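Local coordinates for protein response regulator (Caulobacter vibrioides, PDB 3N0R) that probably acts as an anti-anti-sigma factor in the stress response, with a sigma-like domain that mimics a sigma factor under control of a phosphorylatable receiver domain, at residues Arg115-Thr123 with Val144-Ile155; Phe80-Gly88 with Gly98-Leu109. The protein carries 1 engineered substitution. All blocks are in the same frame, centred on the assembly; numbering follows the deposited sequence. Where two conformers were deposited one is given.

Contact 1 of 2, residues Arg115-Thr123 with Val144-Ile155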
loop_
_atom_site.group_PDB
_atom_site.type_symbol
_atom_site.label_atom_id
_atom_site.label_comp_id
_atom_site.label_asym_id
_atom_site.label_seq_id
_atom_site.Cartn_x
_atom_site.Cartn_y
_atom_site.Cartn_z
ATOM N N ARG A 115 -4.647 -14.024 -3.957
ATOM C CA ARG A 115 -5.899 -13.615 -3.330
ATOM C C ARG A 115 -5.765 -13.413 -1.822
ATOM O O ARG A 115 -6.397 -12.526 -1.261
ATOM C CB ARG A 115 -7.047 -14.567 -3.699
ATOM C CG ARG A 115 -7.611 -14.243 -5.089
ATOM C CD ARG A 115 -8.585 -15.247 -5.632
ATOM N NE ARG A 115 -9.820 -15.367 -4.863
ATOM C CZ ARG A 115 -10.889 -14.577 -4.962
ATOM N NH1 ARG A 115 -10.912 -13.504 -5.761
ATOM N NH2 ARG A 115 -11.951 -14.862 -4.228
ATOM N N SER A 116 -4.931 -14.208 -1.160
ATOM C CA SER A 116 -4.731 -14.018 0.277
ATOM C C SER A 116 -4.210 -12.614 0.575
ATOM O O SER A 116 -4.663 -11.951 1.511
ATOM C CB SER A 116 -3.762 -15.062 0.826
ATOM O OG SER A 116 -2.553 -15.045 0.089
ATOM N N ARG A 117 -3.250 -12.163 -0.223
ATOM C CA ARG A 117 -2.659 -10.851 0.000
ATOM C C ARG A 117 -3.632 -9.723 -0.339
ATOM O O ARG A 117 -3.670 -8.700 0.350
ATOM C CB ARG A 117 -1.368 -10.698 -0.798
ATOM C CG ARG A 117 -0.523 -9.531 -0.355
ATOM C CD ARG A 117 -0.065 -9.642 1.105
ATOM N NE ARG A 117 0.668 -10.875 1.384
ATOM C CZ ARG A 117 1.981 -10.951 1.613
ATOM N NH1 ARG A 117 2.741 -9.860 1.606
ATOM N NH2 ARG A 117 2.534 -12.131 1.866
ATOM N N GLN A 118 -4.446 -9.924 -1.371
ATOM C CA GLN A 118 -5.502 -8.977 -1.686
ATOM C C GLN A 118 -6.447 -8.832 -0.494
ATOM O O GLN A 118 -6.766 -7.723 -0.091
ATOM C CB GLN A 118 -6.285 -9.449 -2.909
ATOM C CG GLN A 118 -5.462 -9.544 -4.174
ATOM C CD GLN A 118 -6.170 -10.353 -5.232
ATOM O OE1 GLN A 118 -7.393 -10.313 -5.331
ATOM N NE2 GLN A 118 -5.412 -11.106 -6.021
ATOM N N ALA A 119 -6.900 -9.953 0.061
ATOM C CA ALA A 119 -7.841 -9.918 1.179
ATOM C C ALA A 119 -7.242 -9.172 2.374
ATOM O O ALA A 119 -7.905 -8.361 3.029
ATOM C CB ALA A 119 -8.256 -11.323 1.583
ATOM N N PHE A 120 -5.974 -9.444 2.653
ATOM C CA PHE A 120 -5.301 -8.777 3.740
ATOM C C PHE A 120 -5.161 -7.277 3.497
ATOM O O PHE A 120 -5.440 -6.470 4.380
ATOM C CB PHE A 120 -3.926 -9.399 3.972
ATOM C CG PHE A 120 -3.207 -8.801 5.125
ATOM C CD1 PHE A 120 -3.495 -9.203 6.425
ATOM C CD2 PHE A 120 -2.269 -7.802 4.926
ATOM C CE1 PHE A 120 -2.853 -8.628 7.498
ATOM C CE2 PHE A 120 -1.627 -7.225 6.001
ATOM C CZ PHE A 120 -1.920 -7.642 7.283
ATOM N N LEU A 121 -4.742 -6.882 2.301
ATOM C CA LEU A 121 -4.625 -5.451 2.043
ATOM C C LEU A 121 -5.982 -4.734 2.038
ATOM O O LEU A 121 -6.092 -3.604 2.530
ATOM C CB LEU A 121 -3.866 -5.168 0.751
ATOM C CG LEU A 121 -2.392 -5.582 0.751
ATOM C CD1 LEU A 121 -1.748 -5.134 -0.556
ATOM C CD2 LEU A 121 -1.628 -5.016 1.945
ATOM N N LEU A 122 -7.017 -5.373 1.498
ATOM C CA LEU A 122 -8.334 -4.741 1.461
ATOM C C LEU A 122 -8.818 -4.410 2.871
ATOM O O LEU A 122 -9.437 -3.375 3.093
ATOM C CB LEU A 122 -9.347 -5.658 0.761
ATOM C CG LEU A 122 -9.196 -5.749 -0.760
ATOM C CD1 LEU A 122 -10.047 -6.873 -1.318
ATOM C CD2 LEU A 122 -9.526 -4.420 -1.449
ATOM N N THR A 123 -8.542 -5.300 3.818
ATOM C CA THR A 123 -8.990 -5.108 5.191
ATOM C C THR A 123 -8.007 -4.267 6.006
ATOM O O THR A 123 -8.372 -3.208 6.527
ATOM C CB THR A 123 -9.314 -6.457 5.876
ATOM O OG1 THR A 123 -8.194 -7.345 5.779
ATOM C CG2 THR A 123 -10.554 -7.098 5.236
ATOM N N VAL A 144 -12.983 -15.308 2.870
ATOM C CA VAL A 144 -12.190 -14.120 3.119
ATOM C C VAL A 144 -11.413 -14.255 4.440
ATOM O O VAL A 144 -10.248 -13.860 4.518
ATOM C CB VAL A 144 -13.028 -12.828 3.042
ATOM C CG1 VAL A 144 -13.804 -12.604 4.326
ATOM C CG2 VAL A 144 -12.129 -11.652 2.734
ATOM N N GLU A 145 -12.034 -14.834 5.460
ATOM C CA GLU A 145 -11.342 -15.042 6.728
ATOM C C GLU A 145 -10.148 -15.985 6.567
ATOM O O GLU A 145 -9.078 -15.754 7.136
ATOM C CB GLU A 145 -12.300 -15.567 7.799
ATOM C CG GLU A 145 -13.407 -14.582 8.162
ATOM C CD GLU A 145 -12.904 -13.373 8.935
ATOM O OE1 GLU A 145 -12.979 -13.390 10.183
ATOM O OE2 GLU A 145 -12.445 -12.402 8.302
ATOM N N ARG A 146 -10.314 -17.039 5.771
ATOM C CA ARG A 146 -9.217 -17.975 5.511
ATOM C C ARG A 146 -8.068 -17.264 4.798
ATOM O O ARG A 146 -6.905 -17.422 5.158
ATOM C CB ARG A 146 -9.706 -19.143 4.647
ATOM C CG ARG A 146 -8.686 -20.256 4.457
ATOM C CD ARG A 146 -9.121 -21.271 3.395
ATOM N NE ARG A 146 -9.078 -20.704 2.049
ATOM C CZ ARG A 146 -7.962 -20.538 1.345
ATOM N NH1 ARG A 146 -6.793 -20.904 1.854
ATOM N NH2 ARG A 146 -8.012 -20.009 0.130
ATOM N N LEU A 147 -8.416 -16.470 3.787
ATOM C CA LEU A 147 -7.429 -15.730 3.010
ATOM C C LEU A 147 -6.657 -14.755 3.891
ATOM O O LEU A 147 -5.431 -14.694 3.826
ATOM C CB LEU A 147 -8.116 -14.990 1.860
ATOM C CG LEU A 147 -8.666 -15.849 0.719
ATOM C CD1 LEU A 147 -9.515 -15.003 -0.218
ATOM C CD2 LEU A 147 -7.544 -16.555 -0.046
ATOM N N ILE A 148 -7.373 -14.000 4.718
ATOM C CA ILE A 148 -6.723 -13.044 5.609
ATOM C C ILE A 148 -5.764 -13.759 6.566
ATOM O O ILE A 148 -4.644 -13.305 6.783
ATOM C CB ILE A 148 -7.764 -12.233 6.415
ATOM C CG1 ILE A 148 -8.556 -11.298 5.489
ATOM C CG2 ILE A 148 -7.084 -11.431 7.524
ATOM C CD1 ILE A 148 -9.793 -10.693 6.156
ATOM N N GLY A 149 -6.202 -14.880 7.128
ATOM C CA GLY A 149 -5.372 -15.645 8.038
ATOM C C GLY A 149 -4.089 -16.128 7.384
ATOM O O GLY A 149 -3.013 -16.108 8.000
ATOM N N ASP A 150 -4.190 -16.572 6.134
ATOM C CA ASP A 150 -2.999 -17.014 5.402
ATOM C C ASP A 150 -2.000 -15.873 5.242
ATOM O O ASP A 150 -0.801 -16.034 5.495
ATOM C CB ASP A 150 -3.364 -17.566 4.015
ATOM C CG ASP A 150 -3.906 -18.980 4.060
ATOM O OD1 ASP A 150 -3.925 -19.590 5.151
ATOM O OD2 ASP A 150 -4.300 -19.489 2.989
ATOM N N ALA A 151 -2.493 -14.722 4.801
ATOM C CA ALA A 151 -1.623 -13.579 4.586
ATOM C C ALA A 151 -1.014 -13.103 5.895
ATOM O O ALA A 151 0.161 -12.740 5.940
ATOM C CB ALA A 151 -2.387 -12.458 3.909
ATOM N N GLN A 152 -1.807 -13.098 6.964
ATOM C CA GLN A 152 -1.312 -12.627 8.249
ATOM C C GLN A 152 -0.124 -13.466 8.716
ATOM O O GLN A 152 0.868 -12.937 9.224
ATOM C CB GLN A 152 -2.431 -12.649 9.287
ATOM C CG GLN A 152 -2.061 -12.017 10.614
ATOM C CD GLN A 152 -3.245 -11.936 11.555
ATOM O OE1 GLN A 152 -4.386 -12.201 11.162
ATOM N NE2 GLN A 152 -2.983 -11.570 12.803
ATOM N N ALA A 153 -0.221 -14.775 8.535
ATOM C CA ALA A 153 0.868 -15.665 8.906
ATOM C C ALA A 153 2.120 -15.367 8.083
ATOM O O ALA A 153 3.226 -15.348 8.624
ATOM C CB ALA A 153 0.453 -17.122 8.754
ATOM N N GLU A 154 1.952 -15.140 6.778
ATOM C CA GLU A 154 3.087 -14.824 5.899
ATOM C C GLU A 154 3.765 -13.521 6.300
ATOM O O GLU A 154 4.997 -13.417 6.317
ATOM C CB GLU A 154 2.635 -14.747 4.436
ATOM C CG GLU A 154 2.260 -16.093 3.884
ATOM C CD GLU A 154 1.591 -16.033 2.531
ATOM O OE1 GLU A 154 1.561 -14.954 1.906
ATOM O OE2 GLU A 154 1.074 -17.084 2.095
ATOM N N ILE A 155 2.960 -12.509 6.585
ATOM C CA ILE A 155 3.500 -11.223 6.976
ATOM C C ILE A 155 4.185 -11.311 8.342
ATOM O O ILE A 155 5.298 -10.814 8.520
ATOM C CB ILE A 155 2.414 -10.141 6.914
ATOM C CG1 ILE A 155 2.016 -9.932 5.448
ATOM C CG2 ILE A 155 2.914 -8.849 7.553
ATOM C CD1 ILE A 155 0.765 -9.150 5.247
HETATM O O HOH W 1 -0.529 -13.468 1.145
HETATM O O HOH W 2 -1.010 -17.196 0.494
#
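Helix 115-123 crosses helix 144-155 almost at a right angle (92°), and Ser116 meets Leu147 close to the crossing, their CA atoms 4.2 Å apart. Ser116, Ala119 and Ala151 let the axes approach to 7.4 Å. The CB of Ala119 lies on the CB of Leu147 at 3.7 Å and also touches CG1 of Ile148. The CB of Ala151 fits between Ser116 O and the CB of Phe120, at 3.3 and 3.4 Å. Phe120 is a knob in a hole formed by Ile148, Ala151, Gln152 and Ile155. Further along, the tips of Thr123 and Ile148 meet. Arg117 starts out away from the other helix, but bends at chi2 and chi3 (61° and 56°) curl its guanidinium back. NH2 then forms a salt bridge with OE1 of Glu154 at 3.0 Å, in the guanidinium plane and on the anti lone pair. Ile155 CG1 packs over one face. Water 1 joins Arg117 NE, Glu154 OE1 and Ser116 OG; water 2 links Ser116 OG to Glu154 OE2. Arg117 NH1 also bonds Gln273 of helix 264-277. Sequence and helix order fit a sigma region 4-like fold, with helix 141-156 placed as the second helix of its helix-turn-helix.

Contact 2 of 2, residues Phe80-Gly88 with Gly98-Leu109; sequences FHAIWLSSG and GLHAGDDAAQRL
Ile83 O receives the backbone N of Leu99 at 2.8 Å, in a bond that is nearly straight (169° at the hydrogen). Gly98 CA adds a C-H...O contact to the same oxygen. One residue back, Ala82 O takes Gly98 N at 3.1 Å, with the donor tilted from the carbonyl plane. Two carbonyls at the C-terminal end of helix 72-84 are thus met by successive N-H groups of the returning chain. Water 3 accepts from Ser86 N and lies beside Ala82 O and Leu99 O. Ser86 OG turns back to His81 O, which Leu85 N reaches from the opposite face.

The contact ties the end of a sigma2-like helix to the loop that leads into helix 104-112, on the way to the second sigma-like part of the chain. That loop contains a type I turn from His100 to Asp103. Asp103 stands at the N-cap position, but its OD2 is bonded to His100 N at 2.9 Å, from above the carboxylate plane, and makes no capping bond.

Trp84 offers its ring edge: CE3 touches Leu99 CD1 at 3.6 Å. The indole NE1 bonds Tyr51 O, and the ring stacks on Tyr51, which fixes its rotation. Leu109 CD1 packs against Trp84 O and Leu85 CD2. In Ser87, chi1 of -67° sets OG beside the backbone N, where it presses on the His100 backbone and on Ala106 CB, 3.3 Å away. Water 4 accepts from both Gly88 N and Ala101 N.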
loop_
_atom_site.group_PDB
_atom_site.type_symbol
_atom_site.label_atom_id
_atom_site.label_comp_id
_atom_site.label_asym_id
_atom_site.label_seq_id
_atom_site.Cartn_x
_atom_site.Cartn_y
_atom_site.Cartn_z
ATOM N N PHE A 80 -12.199 -2.913 -10.329
ATOM C CA PHE A 80 -10.748 -3.046 -10.429
ATOM C C PHE A 80 -10.337 -4.523 -10.402
ATOM O O PHE A 80 -9.510 -4.966 -11.193
ATOM C CB PHE A 80 -10.096 -2.289 -9.273
ATOM C CG PHE A 80 -8.592 -2.303 -9.304
ATOM C CD1 PHE A 80 -7.885 -3.359 -8.742
ATOM C CD2 PHE A 80 -7.880 -1.271 -9.905
ATOM C CE1 PHE A 80 -6.503 -3.379 -8.764
ATOM C CE2 PHE A 80 -6.491 -1.277 -9.921
ATOM C CZ PHE A 80 -5.801 -2.332 -9.370
ATOM N N HIS A 81 -10.945 -5.291 -9.499
ATOM C CA HIS A 81 -10.651 -6.716 -9.399
ATOM C C HIS A 81 -11.113 -7.522 -10.609
ATOM O O HIS A 81 -10.446 -8.470 -11.017
ATOM C CB HIS A 81 -11.242 -7.277 -8.110
ATOM C CG HIS A 81 -10.360 -7.080 -6.924
ATOM N ND1 HIS A 81 -9.798 -8.147 -6.258
ATOM C CD2 HIS A 81 -9.904 -5.963 -6.307
ATOM C CE1 HIS A 81 -9.038 -7.701 -5.275
ATOM N NE2 HIS A 81 -9.065 -6.380 -5.289
ATOM N N ALA A 82 -12.263 -7.167 -11.176
ATOM C CA ALA A 82 -12.742 -7.829 -12.394
ATOM C C ALA A 82 -11.758 -7.629 -13.550
ATOM O O ALA A 82 -11.480 -8.556 -14.318
ATOM C CB ALA A 82 -14.131 -7.305 -12.780
ATOM N N ILE A 83 -11.240 -6.410 -13.677
ATOM C CA ILE A 83 -10.320 -6.097 -14.760
ATOM C C ILE A 83 -8.960 -6.763 -14.564
ATOM O O ILE A 83 -8.439 -7.370 -15.497
ATOM C CB ILE A 83 -10.140 -4.573 -14.937
ATOM C CG1 ILE A 83 -11.467 -3.933 -15.362
ATOM C CG2 ILE A 83 -9.053 -4.273 -15.953
ATOM C CD1 ILE A 83 -11.477 -2.405 -15.299
ATOM N N TRP A 84 -8.403 -6.667 -13.352
ATOM C CA TRP A 84 -6.993 -6.990 -13.137
ATOM C C TRP A 84 -6.693 -8.276 -12.381
ATOM O O TRP A 84 -5.605 -8.830 -12.547
ATOM C CB TRP A 84 -6.275 -5.820 -12.438
ATOM C CG TRP A 84 -6.260 -4.568 -13.254
ATOM C CD1 TRP A 84 -6.984 -3.426 -13.035
ATOM C CD2 TRP A 84 -5.497 -4.342 -14.441
ATOM N NE1 TRP A 84 -6.719 -2.510 -14.026
ATOM C CE2 TRP A 84 -5.808 -3.050 -14.902
ATOM C CE3 TRP A 84 -4.583 -5.117 -15.163
ATOM C CZ2 TRP A 84 -5.228 -2.509 -16.054
ATOM C CZ3 TRP A 84 -4.015 -4.584 -16.308
ATOM C CH2 TRP A 84 -4.338 -3.294 -16.744
ATOM N N LEU A 85 -7.628 -8.738 -11.551
ATOM C CA LEU A 85 -7.287 -9.727 -10.529
ATOM C C LEU A 85 -8.217 -10.939 -10.523
ATOM O O LEU A 85 -8.356 -11.624 -9.503
ATOM C CB LEU A 85 -7.268 -9.068 -9.142
ATOM C CG LEU A 85 -6.207 -7.987 -8.952
ATOM C CD1 LEU A 85 -6.451 -7.221 -7.653
ATOM C CD2 LEU A 85 -4.806 -8.602 -8.971
ATOM N N SER A 86 -8.827 -11.245 -11.658
ATOM C CA SER A 86 -9.778 -12.350 -11.699
ATOM C C SER A 86 -9.280 -13.565 -12.467
ATOM O O SER A 86 -10.033 -14.512 -12.671
ATOM C CB SER A 86 -11.122 -11.859 -12.236
ATOM O OG SER A 86 -11.703 -10.956 -11.313
ATOM N N SER A 87 -8.017 -13.558 -12.886
ATOM C CA SER A 87 -7.482 -14.706 -13.605
ATOM C C SER A 87 -7.623 -15.975 -12.775
ATOM O O SER A 87 -7.302 -15.986 -11.586
ATOM C CB SER A 87 -6.027 -14.472 -14.000
ATOM O OG SER A 87 -5.960 -13.437 -14.958
ATOM N N GLY A 88 -8.099 -17.045 -13.406
ATOM C CA GLY A 88 -8.344 -18.289 -12.699
ATOM C C GLY A 88 -9.753 -18.369 -12.137
ATOM O O GLY A 88 -10.097 -19.319 -11.428
ATOM N N GLY A 98 -11.192 -8.962 -17.338
ATOM C CA GLY A 98 -10.197 -8.361 -18.213
ATOM C C GLY A 98 -9.021 -9.303 -18.438
ATOM O O GLY A 98 -9.003 -10.060 -19.413
ATOM N N LEU A 99 -8.036 -9.273 -17.544
ATOM C CA LEU A 99 -6.921 -10.207 -17.627
ATOM C C LEU A 99 -7.378 -11.648 -17.473
ATOM O O LEU A 99 -8.310 -11.939 -16.706
ATOM C CB LEU A 99 -5.873 -9.918 -16.545
ATOM C CG LEU A 99 -5.008 -8.662 -16.658
ATOM C CD1 LEU A 99 -3.929 -8.669 -15.600
ATOM C CD2 LEU A 99 -4.405 -8.472 -18.049
ATOM N N HIS A 100 -6.707 -12.541 -18.195
ATOM C CA HIS A 100 -6.874 -13.978 -18.029
ATOM C C HIS A 100 -5.514 -14.588 -17.753
ATOM O O HIS A 100 -4.493 -13.925 -17.950
ATOM C CB HIS A 100 -7.537 -14.592 -19.268
ATOM C CG HIS A 100 -8.944 -14.128 -19.451
ATOM N ND1 HIS A 100 -9.251 -12.851 -19.872
ATOM C CD2 HIS A 100 -10.126 -14.728 -19.180
ATOM C CE1 HIS A 100 -10.562 -12.699 -19.893
ATOM N NE2 HIS A 100 -11.116 -13.820 -19.471
ATOM N N ALA A 101 -5.506 -15.840 -17.300
ATOM C CA ALA A 101 -4.308 -16.456 -16.730
ATOM C C ALA A 101 -3.107 -16.455 -17.678
ATOM O O ALA A 101 -1.962 -16.391 -17.233
ATOM C CB ALA A 101 -4.615 -17.876 -16.262
ATOM N N GLY A 102 -3.366 -16.533 -18.979
ATOM C CA GLY A 102 -2.293 -16.584 -19.954
ATOM C C GLY A 102 -1.567 -15.269 -20.178
ATOM O O GLY A 102 -0.490 -15.250 -20.775
ATOM N N ASP A 103 -2.141 -14.161 -19.723
ATOM C CA ASP A 103 -1.512 -12.866 -19.951
ATOM C C ASP A 103 -0.270 -12.690 -19.077
ATOM O O ASP A 103 -0.244 -13.135 -17.931
ATOM C CB ASP A 103 -2.509 -11.737 -19.656
ATOM C CG ASP A 103 -3.733 -11.782 -20.561
ATOM O OD1 ASP A 103 -3.600 -12.173 -21.744
ATOM O OD2 ASP A 103 -4.820 -11.393 -20.091
ATOM N N ASP A 104 0.755 -12.027 -19.606
ATOM C CA ASP A 104 1.980 -11.810 -18.841
ATOM C C ASP A 104 1.710 -11.138 -17.496
ATOM O O ASP A 104 2.221 -11.570 -16.461
ATOM C CB ASP A 104 2.984 -10.976 -19.641
ATOM C CG ASP A 104 3.569 -11.733 -20.823
ATOM O OD1 ASP A 104 3.554 -12.985 -20.810
ATOM O OD2 ASP A 104 4.056 -11.071 -21.764
ATOM N N ALA A 105 0.897 -10.084 -17.511
ATOM C CA ALA A 105 0.610 -9.365 -16.278
ATOM C C ALA A 105 -0.104 -10.263 -15.275
ATOM O O ALA A 105 0.127 -10.158 -14.075
ATOM C CB ALA A 105 -0.212 -8.107 -16.553
ATOM N N ALA A 106 -0.978 -11.138 -15.766
ATOM C CA ALA A 106 -1.717 -12.032 -14.879
ATOM C C ALA A 106 -0.783 -13.040 -14.213
ATOM O O ALA A 106 -0.930 -13.348 -13.029
ATOM C CB ALA A 106 -2.811 -12.742 -15.641
ATOM N N GLN A 107 0.183 -13.548 -14.971
ATOM C CA GLN A 107 1.159 -14.477 -14.425
ATOM C C GLN A 107 1.982 -13.830 -13.312
ATOM O O GLN A 107 2.236 -14.444 -12.267
ATOM C CB GLN A 107 2.068 -14.991 -15.537
ATOM C CG GLN A 107 1.328 -15.755 -16.623
ATOM C CD GLN A 107 2.256 -16.263 -17.700
ATOM O OE1 GLN A 107 3.216 -16.982 -17.422
ATOM N NE2 GLN A 107 1.979 -15.889 -18.943
ATOM N N ARG A 108 2.398 -12.583 -13.527
ATOM C CA ARG A 108 3.133 -11.873 -12.483
ATOM C C ARG A 108 2.258 -11.642 -11.259
ATOM O O ARG A 108 2.692 -11.864 -10.127
ATOM C CB ARG A 108 3.692 -10.535 -12.969
ATOM C CG ARG A 108 4.199 -9.675 -11.805
ATOM C CD ARG A 108 5.362 -8.759 -12.169
ATOM N NE ARG A 108 5.840 -8.004 -11.007
ATOM C CZ ARG A 108 6.893 -8.340 -10.264
ATOM N NH1 ARG A 108 7.601 -9.424 -10.555
ATOM N NH2 ARG A 108 7.246 -7.585 -9.225
ATOM N N LEU A 109 1.027 -11.193 -11.486
ATOM C CA LEU A 109 0.130 -10.915 -10.370
ATOM C C LEU A 109 -0.201 -12.162 -9.559
ATOM O O LEU A 109 -0.379 -12.088 -8.347
ATOM C CB LEU A 109 -1.139 -10.217 -10.852
ATOM C CG LEU A 109 -0.945 -8.766 -11.297
ATOM C CD1 LEU A 109 -2.130 -8.288 -12.134
ATOM C CD2 LEU A 109 -0.719 -7.828 -10.110
HETATM O O HOH W 3 -8.914 -10.335 -14.353
HETATM O O HOH W 4 -8.112 -16.678 -16.464
#

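Overall arrangement
Contact 2 closes before contact 1 opens, and helix 104-112 leads directly to helix 115-125. The contact centres are about 18 Å apart, yet the two touch. Gln118 OE1 packs at 3.1 Å from His81 CE1, and Gln118 NE2 lies 3.9 Å from Leu85 CD2. Leu122 also leans on His81. These contacts place the end of helix 72-84 against helix 115-125, so the sigma2-like and sigma-like parts pack on each other. Contact 1 also meets the receiver side of the protein: Phe120 and Leu121 touch helix 264-277. The predicted phosphorylation site, Asp212, belongs to neither contact and is unmodified here.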